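Local coordinates for protein 3-dehydroquinate dehydratase (Clostridium difficile, PDB 3JS3) that catalyses the cis-dehydration of 3-dehydroquinate to 3-dehydroshikimate through a covalent imine intermediate, the third step of the chorismate pathway to aromatic amino acids, at residues 6-11 / 170-175; 20-25 / 45-50. All coordinates share one frame; numbering follows the deposited sequence.

Interaction 1 (6-11 / 170-175). With DHS (3-amino-4,5-dihydroxy-cyclohex-1-enecarboxylate), chain E.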
loop_
_atom_site.group_PDB
_atom_site.type_symbol
_atom_site.label_atom_id
_atom_site.label_comp_id
_atom_site.label_asym_id
_atom_site.label_seq_id
_atom_site.Cartn_x
_atom_site.Cartn_y
_atom_site.Cartn_z
ATOM N N ARG A 6 -18.306 15.392 -9.652
ATOM C CA ARG A 6 -17.629 16.645 -9.915
ATOM C C ARG A 6 -16.181 16.587 -9.457
ATOM O O ARG A 6 -15.808 15.783 -8.596
ATOM C CB ARG A 6 -18.381 17.865 -9.376
ATOM C CG ARG A 6 -18.605 18.015 -7.883
ATOM C CD ARG A 6 -19.273 19.388 -7.692
ATOM N NE ARG A 6 -19.680 19.726 -6.332
ATOM C CZ ARG A 6 -18.891 20.290 -5.417
ATOM N NH1 ARG A 6 -19.386 20.568 -4.214
ATOM N NH2 ARG A 6 -17.611 20.568 -5.687
ATOM N N LYS A 7 -15.358 17.383 -10.127
ATOM C CA LYS A 7 -13.941 17.498 -9.823
ATOM C C LYS A 7 -13.711 18.868 -9.227
ATOM O O LYS A 7 -14.463 19.807 -9.496
ATOM C CB LYS A 7 -13.075 17.380 -11.079
ATOM C CG LYS A 7 -12.925 15.992 -11.681
ATOM C CD LYS A 7 -14.168 15.501 -12.406
ATOM C CE LYS A 7 -13.832 14.271 -13.240
ATOM N NZ LYS A 7 -12.768 14.574 -14.249
ATOM N N VAL A 8 -12.651 18.971 -8.449
ATOM C CA VAL A 8 -12.285 20.191 -7.802
ATOM C C VAL A 8 -11.003 20.687 -8.450
ATOM O O VAL A 8 -9.925 20.157 -8.210
ATOM C CB VAL A 8 -12.062 19.958 -6.288
ATOM C CG1 VAL A 8 -11.506 21.217 -5.615
ATOM C CG2 VAL A 8 -13.361 19.491 -5.635
ATOM N N GLN A 9 -11.136 21.708 -9.285
ATOM C CA GLN A 9 -10.008 22.295 -9.969
ATOM C C GLN A 9 -9.444 23.452 -9.133
ATOM O O GLN A 9 -10.200 24.298 -8.659
ATOM C CB GLN A 9 -10.490 22.824 -11.335
ATOM C CG GLN A 9 -9.402 23.381 -12.236
ATOM C CD GLN A 9 -8.472 22.301 -12.756
ATOM O OE1 GLN A 9 -8.866 21.134 -12.888
ATOM N NE2 GLN A 9 -7.245 22.693 -13.102
ATOM N N VAL A 10 -8.129 23.454 -8.914
ATOM C CA VAL A 10 -7.447 24.553 -8.241
ATOM C C VAL A 10 -6.159 24.828 -9.054
ATOM O O VAL A 10 -5.189 24.065 -8.996
ATOM C CB VAL A 10 -7.193 24.290 -6.738
ATOM C CG1 VAL A 10 -8.502 24.318 -5.978
ATOM C CG2 VAL A 10 -6.440 22.968 -6.507
ATOM N N LYS A 11 -6.188 25.899 -9.851
ATOM C CA LYS A 11 -5.082 26.263 -10.740
ATOM C C LYS A 11 -4.879 25.163 -11.786
ATOM O O LYS A 11 -5.838 24.755 -12.440
ATOM C CB LYS A 11 -3.792 26.571 -9.970
ATOM C CG LYS A 11 -3.912 27.714 -8.980
ATOM C CD LYS A 11 -2.541 28.082 -8.410
ATOM C CE LYS A 11 -2.626 29.164 -7.332
ATOM N NZ LYS A 11 -3.219 30.431 -7.824
ATOM N N ALA A 170 -19.467 20.872 1.339
ATOM C CA ALA A 170 -18.021 20.661 1.252
ATOM C C ALA A 170 -17.618 20.323 -0.151
ATOM O O ALA A 170 -18.162 19.422 -0.748
ATOM C CB ALA A 170 -17.567 19.534 2.182
ATOM N N ASP A 171 -16.659 21.044 -0.686
ATOM C CA ASP A 171 -16.142 20.704 -2.000
ATOM C C ASP A 171 -15.360 19.391 -1.885
ATOM O O ASP A 171 -15.304 18.625 -2.839
ATOM C CB ASP A 171 -15.231 21.806 -2.504
ATOM C CG ASP A 171 -15.964 23.087 -2.731
ATOM O OD1 ASP A 171 -16.667 23.171 -3.746
ATOM O OD2 ASP A 171 -15.806 24.018 -1.908
ATOM N N LEU A 172 -14.791 19.140 -0.697
ATOM C CA LEU A 172 -13.999 17.941 -0.404
ATOM C C LEU A 172 -14.162 17.449 1.045
ATOM O O LEU A 172 -13.526 17.986 1.973
ATOM C CB LEU A 172 -12.515 18.236 -0.635
ATOM C CG LEU A 172 -12.011 18.519 -2.055
ATOM C CD1 LEU A 172 -10.656 19.174 -1.992
ATOM C CD2 LEU A 172 -11.973 17.254 -2.908
ATOM N N PRO A 173 -15.034 16.448 1.266
ATOM C CA PRO A 173 -15.122 15.930 2.620
ATOM C C PRO A 173 -13.788 15.267 2.989
ATOM O O PRO A 173 -13.157 14.630 2.153
ATOM C CB PRO A 173 -16.220 14.869 2.540
ATOM C CG PRO A 173 -16.920 15.085 1.264
ATOM C CD PRO A 173 -16.034 15.866 0.361
ATOM N N LYS A 174 -13.370 15.416 4.237
ATOM C CA LYS A 174 -12.131 14.825 4.689
ATOM C C LYS A 174 -12.319 14.175 6.050
ATOM O O LYS A 174 -12.829 14.819 6.972
ATOM C CB LYS A 174 -11.075 15.900 4.855
ATOM C CG LYS A 174 -9.804 15.375 5.461
ATOM C CD LYS A 174 -8.797 16.468 5.721
ATOM C CE LYS A 174 -7.603 15.913 6.443
ATOM N NZ LYS A 174 -6.634 16.929 6.940
ATOM N N ILE A 175 -11.890 12.922 6.183
ATOM C CA ILE A 175 -11.953 12.265 7.469
ATOM C C ILE A 175 -10.651 11.497 7.738
ATOM O O ILE A 175 -10.145 10.774 6.872
ATOM C CB ILE A 175 -13.195 11.324 7.594
ATOM C CG1 ILE A 175 -13.507 11.072 9.066
ATOM C CG2 ILE A 175 -12.983 10.004 6.860
ATOM C CD1 ILE A 175 -14.801 10.251 9.326
HETATM C C1 DHS E . -3.543 15.307 7.754
HETATM C C3 DHS E . -5.372 16.984 7.360
HETATM C C4 DHS E . -4.306 18.094 7.400
HETATM C C5 DHS E . -3.110 17.724 8.263
HETATM C C6 DHS E . -2.527 16.403 7.785
HETATM C C7 DHS E . -3.027 13.933 7.812
HETATM C C2 DHS E . -4.848 15.579 7.617
HETATM O O2 DHS E . -4.931 19.267 7.913
HETATM O O3 DHS E . -2.025 18.656 8.177
HETATM O O4 DHS E . -3.699 12.995 8.320
HETATM O O5 DHS E . -1.878 13.727 7.361
#

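Interaction 2 (20-25 / 45-50). With DHS (3-amino-4,5-dihydroxy-cyclohex-1-enecarboxylate), chain E.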
loop_
_atom_site.group_PDB
_atom_site.type_symbol
_atom_site.label_atom_id
_atom_site.label_comp_id
_atom_site.label_asym_id
_atom_site.label_seq_id
_atom_site.Cartn_x
_atom_site.Cartn_y
_atom_site.Cartn_z
ATOM N N PRO A 20 -3.718 10.423 -7.091
ATOM C CA PRO A 20 -4.034 11.272 -5.938
ATOM C C PRO A 20 -3.027 12.446 -5.851
ATOM O O PRO A 20 -1.839 12.286 -6.178
ATOM C CB PRO A 20 -3.886 10.336 -4.750
ATOM C CG PRO A 20 -3.965 8.948 -5.314
ATOM C CD PRO A 20 -3.520 9.011 -6.727
ATOM N N LYS A 21 -3.500 13.599 -5.390
ATOM C CA LYS A 21 -2.676 14.774 -5.316
ATOM C C LYS A 21 -1.968 14.869 -3.985
ATOM O O LYS A 21 -2.579 14.671 -2.927
ATOM C CB LYS A 21 -3.518 16.034 -5.574
ATOM C CG LYS A 21 -4.360 15.938 -6.830
ATOM C CD LYS A 21 -3.528 15.515 -8.047
ATOM C CE LYS A 21 -4.406 15.286 -9.234
ATOM N NZ LYS A 21 -3.618 14.745 -10.330
ATOM N N ILE A 22 -0.671 15.157 -4.045
ATOM C CA ILE A 22 0.139 15.283 -2.844
ATOM C C ILE A 22 0.066 16.681 -2.273
ATOM O O ILE A 22 0.298 17.676 -2.984
ATOM C CB ILE A 22 1.632 14.968 -3.110
ATOM C CG1 ILE A 22 1.789 13.531 -3.575
ATOM C CG2 ILE A 22 2.452 15.215 -1.837
ATOM C CD1 ILE A 22 3.220 13.153 -4.053
ATOM N N CYS A 23 -0.194 16.752 -0.975
ATOM C CA CYS A 23 -0.267 18.011 -0.272
ATOM C C CYS A 23 0.817 18.042 0.775
ATOM O O CYS A 23 0.956 17.113 1.553
ATOM C CB CYS A 23 -1.620 18.185 0.385
ATOM S SG CYS A 23 -1.803 19.792 1.220
ATOM N N VAL A 24 1.603 19.107 0.785
ATOM C CA VAL A 24 2.688 19.209 1.725
ATOM C C VAL A 24 2.420 20.353 2.703
ATOM O O VAL A 24 2.149 21.490 2.298
ATOM C CB VAL A 24 4.030 19.378 1.001
ATOM C CG1 VAL A 24 5.176 19.394 2.000
ATOM C CG2 VAL A 24 4.225 18.236 -0.039
ATOM N N PRO A 25 2.454 20.047 3.999
ATOM C CA PRO A 25 2.202 21.071 5.003
ATOM C C PRO A 25 3.377 21.991 5.294
ATOM O O PRO A 25 4.515 21.590 5.180
ATOM C CB PRO A 25 1.917 20.247 6.275
ATOM C CG PRO A 25 1.463 18.939 5.779
ATOM C CD PRO A 25 2.354 18.707 4.574
ATOM N N CYS A 45 8.496 18.455 -6.237
ATOM C CA CYS A 45 7.432 17.733 -6.896
ATOM C C CYS A 45 6.267 17.513 -5.950
ATOM O O CYS A 45 6.303 16.631 -5.106
ATOM C CB CYS A 45 7.937 16.400 -7.414
ATOM S SG CYS A 45 6.888 15.810 -8.736
ATOM N N LEU A 46 5.234 18.327 -6.101
ATOM C CA LEU A 46 4.054 18.252 -5.253
ATOM C C LEU A 46 2.917 18.965 -5.949
ATOM O O LEU A 46 3.130 19.669 -6.932
ATOM C CB LEU A 46 4.341 18.891 -3.883
ATOM C CG LEU A 46 4.776 20.357 -3.920
ATOM C CD1 LEU A 46 3.556 21.260 -4.236
ATOM C CD2 LEU A 46 5.446 20.768 -2.593
ATOM N N ASP A 47 1.714 18.806 -5.421
ATOM C CA ASP A 47 0.547 19.406 -6.033
ATOM C C ASP A 47 -0.054 20.612 -5.293
ATOM O O ASP A 47 -0.392 21.622 -5.916
ATOM C CB ASP A 47 -0.491 18.331 -6.189
ATOM C CG ASP A 47 -0.020 17.208 -7.097
ATOM O OD1 ASP A 47 0.265 17.496 -8.264
ATOM O OD2 ASP A 47 0.024 16.038 -6.650
ATOM N N ILE A 48 -0.160 20.517 -3.977
ATOM C CA ILE A 48 -0.771 21.556 -3.176
ATOM C C ILE A 48 0.062 21.765 -1.933
ATOM O O ILE A 48 0.719 20.848 -1.465
ATOM C CB ILE A 48 -2.193 21.093 -2.720
ATOM C CG1 ILE A 48 -3.050 20.653 -3.912
ATOM C CG2 ILE A 48 -2.933 22.181 -1.926
ATOM C CD1 ILE A 48 -4.392 19.976 -3.491
ATOM N N ILE A 49 0.030 22.962 -1.381
ATOM C CA ILE A 49 0.733 23.250 -0.123
ATOM C C ILE A 49 -0.339 23.627 0.882
ATOM O O ILE A 49 -1.273 24.359 0.540
ATOM C CB ILE A 49 1.724 24.426 -0.258
ATOM C CG1 ILE A 49 2.944 24.009 -1.068
ATOM C CG2 ILE A 49 2.205 24.916 1.111
ATOM C CD1 ILE A 49 3.890 25.182 -1.393
ATOM N N GLU A 50 -0.238 23.082 2.096
ATOM C CA GLU A 50 -1.158 23.407 3.187
ATOM C C GLU A 50 -0.439 24.247 4.221
ATOM O O GLU A 50 0.622 23.849 4.723
ATOM C CB GLU A 50 -1.665 22.151 3.916
ATOM C CG GLU A 50 -2.551 22.462 5.167
ATOM C CD GLU A 50 -3.043 21.197 5.948
ATOM O OE1 GLU A 50 -2.259 20.270 6.188
ATOM O OE2 GLU A 50 -4.196 21.173 6.388
HETATM C C1 DHS E . -3.543 15.307 7.754
HETATM C C3 DHS E . -5.372 16.984 7.360
HETATM C C4 DHS E . -4.306 18.094 7.400
HETATM C C5 DHS E . -3.110 17.724 8.263
HETATM C C6 DHS E . -2.527 16.403 7.785
HETATM C C7 DHS E . -3.027 13.933 7.812
HETATM C C2 DHS E . -4.848 15.579 7.617
HETATM O O2 DHS E . -4.931 19.267 7.913
HETATM O O3 DHS E . -2.025 18.656 8.177
HETATM O O4 DHS E . -3.699 12.995 8.320
HETATM O O5 DHS E . -1.878 13.727 7.361
#

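Interaction 1 (6-11 / 170-175)
Val8 and Leu172 meet tip to tip at the N-terminal end, or floor, of the (beta/alpha)8 barrel. The side chain of Val8 points from CB toward 170-175 and divides there. CG2, anti to the carbonyl carbon, is the branch that touches: it lies 3.5 Å from Asp171 O and 3.8 Å from Leu172 CD2. CG1 is swung anti to the backbone N (chi1 173°) and leaves the contact to its twin. A short, branched apolar residue suits this buried spot, fitting against the Leu172 methyl and the backbone.

The exposed side of the contact is polar. Arg6 stretches an extended chain from CG to NE, and its NH2 forms a salt bridge with Asp171 OD1 at 3.4 Å, its hydrogen bond weak and bent, with the guanidinium and carboxylate planes 74° apart. Asp171 OD2 accepts from Val142 N on strand 141-148 and is hydrogen-bonded to His136 NE2 on helix 125-137, so the carboxylate has its stronger partners there and Arg6 is the weaker, exposed one. Further along, the fully extended Lys174 is covalently joined through NZ to C3 of the bound ligand at 1.3 Å; it is the lysine that forms the Schiff base with substrate.

The antiparallel hairpin of strands 8-10 and 13-15 thus covers the start of strand 172-177, with Ile15 and Pro203 also against Val8 and Leu172, while helix 155-167 packs on Pro173 and Ile175.

Interaction 2 (20-25 / 45-50)
Cys23 and Ile48, Val24 and Ile49, and Pro25 and Glu50 pair in parallel register across the first two strands of the (beta/alpha)8 barrel, a beta-alpha-beta unit whose crossover is helix 31-41. The tight part is this buried strand pair. Val24 N binds Ile48 O, and Val24 O accepts from Glu50 N at 2.9 Å. Cys23, Ile48, Pro25 and Glu50 face the barrel interior. There Cys23 SG, anti to the backbone N (chi1 -177°), lies 3.6 Å from Glu50 CB; the small, weakly polar sulfur suits packing beside the stem of a carboxylate. On the other face Val24 CG2 meets Leu46 CD2 at 3.8 Å, the two side chains crossing at about a right angle, and helix 243-254 covers Val24 and Ile22.

Toward the beginning of the strands the contact opens to solvent, and polar groups take over. Ile22 O accepts from both Asp47 N and Ile48 N, while Asp47 OD2 receives Ile22 N at 2.8 Å through its anti lone pair. An aspartate suits this place because its carboxylate can bind a backbone N-H where regular strand pairing has yet to begin. Partly exposed Lys21 lays CB and CD against that carboxylate but sends NZ on to a weak hydrogen bond with Arg19 O.

At the opposite end, the extended Glu50, whose OE2 is also hydrogen-bonded to Thr84 OG1, grips the diol of the ligand: OE1 accepts from O3 at 2.6 Å and OE2 from O2 at 2.5 Å.

Overall arrangement
Both interactions involve the parallel barrel sheet and both are largely buried, yet they do different work. Interaction 2 joins two adjacent barrel strands through backbone hydrogen bonds and has the larger interface, 515 Å² against 191 Å². Interaction 1 sets a hairpin outside that sheet against the start of a barrel strand, with no backbone bond between its segments, relying on apolar contact and a weak ion pair on its exposed side. The centres of interactions 1 and 2 lie about 14 Å apart, and the two do not touch directly. They converge on one ligand: 170-175 supplies the covalent lysine and 45-50 the carboxylate that accepts from the ligand's hydroxyls, while Arg52, Arg86, Arg217, Ser236 and Gln240 bind it too.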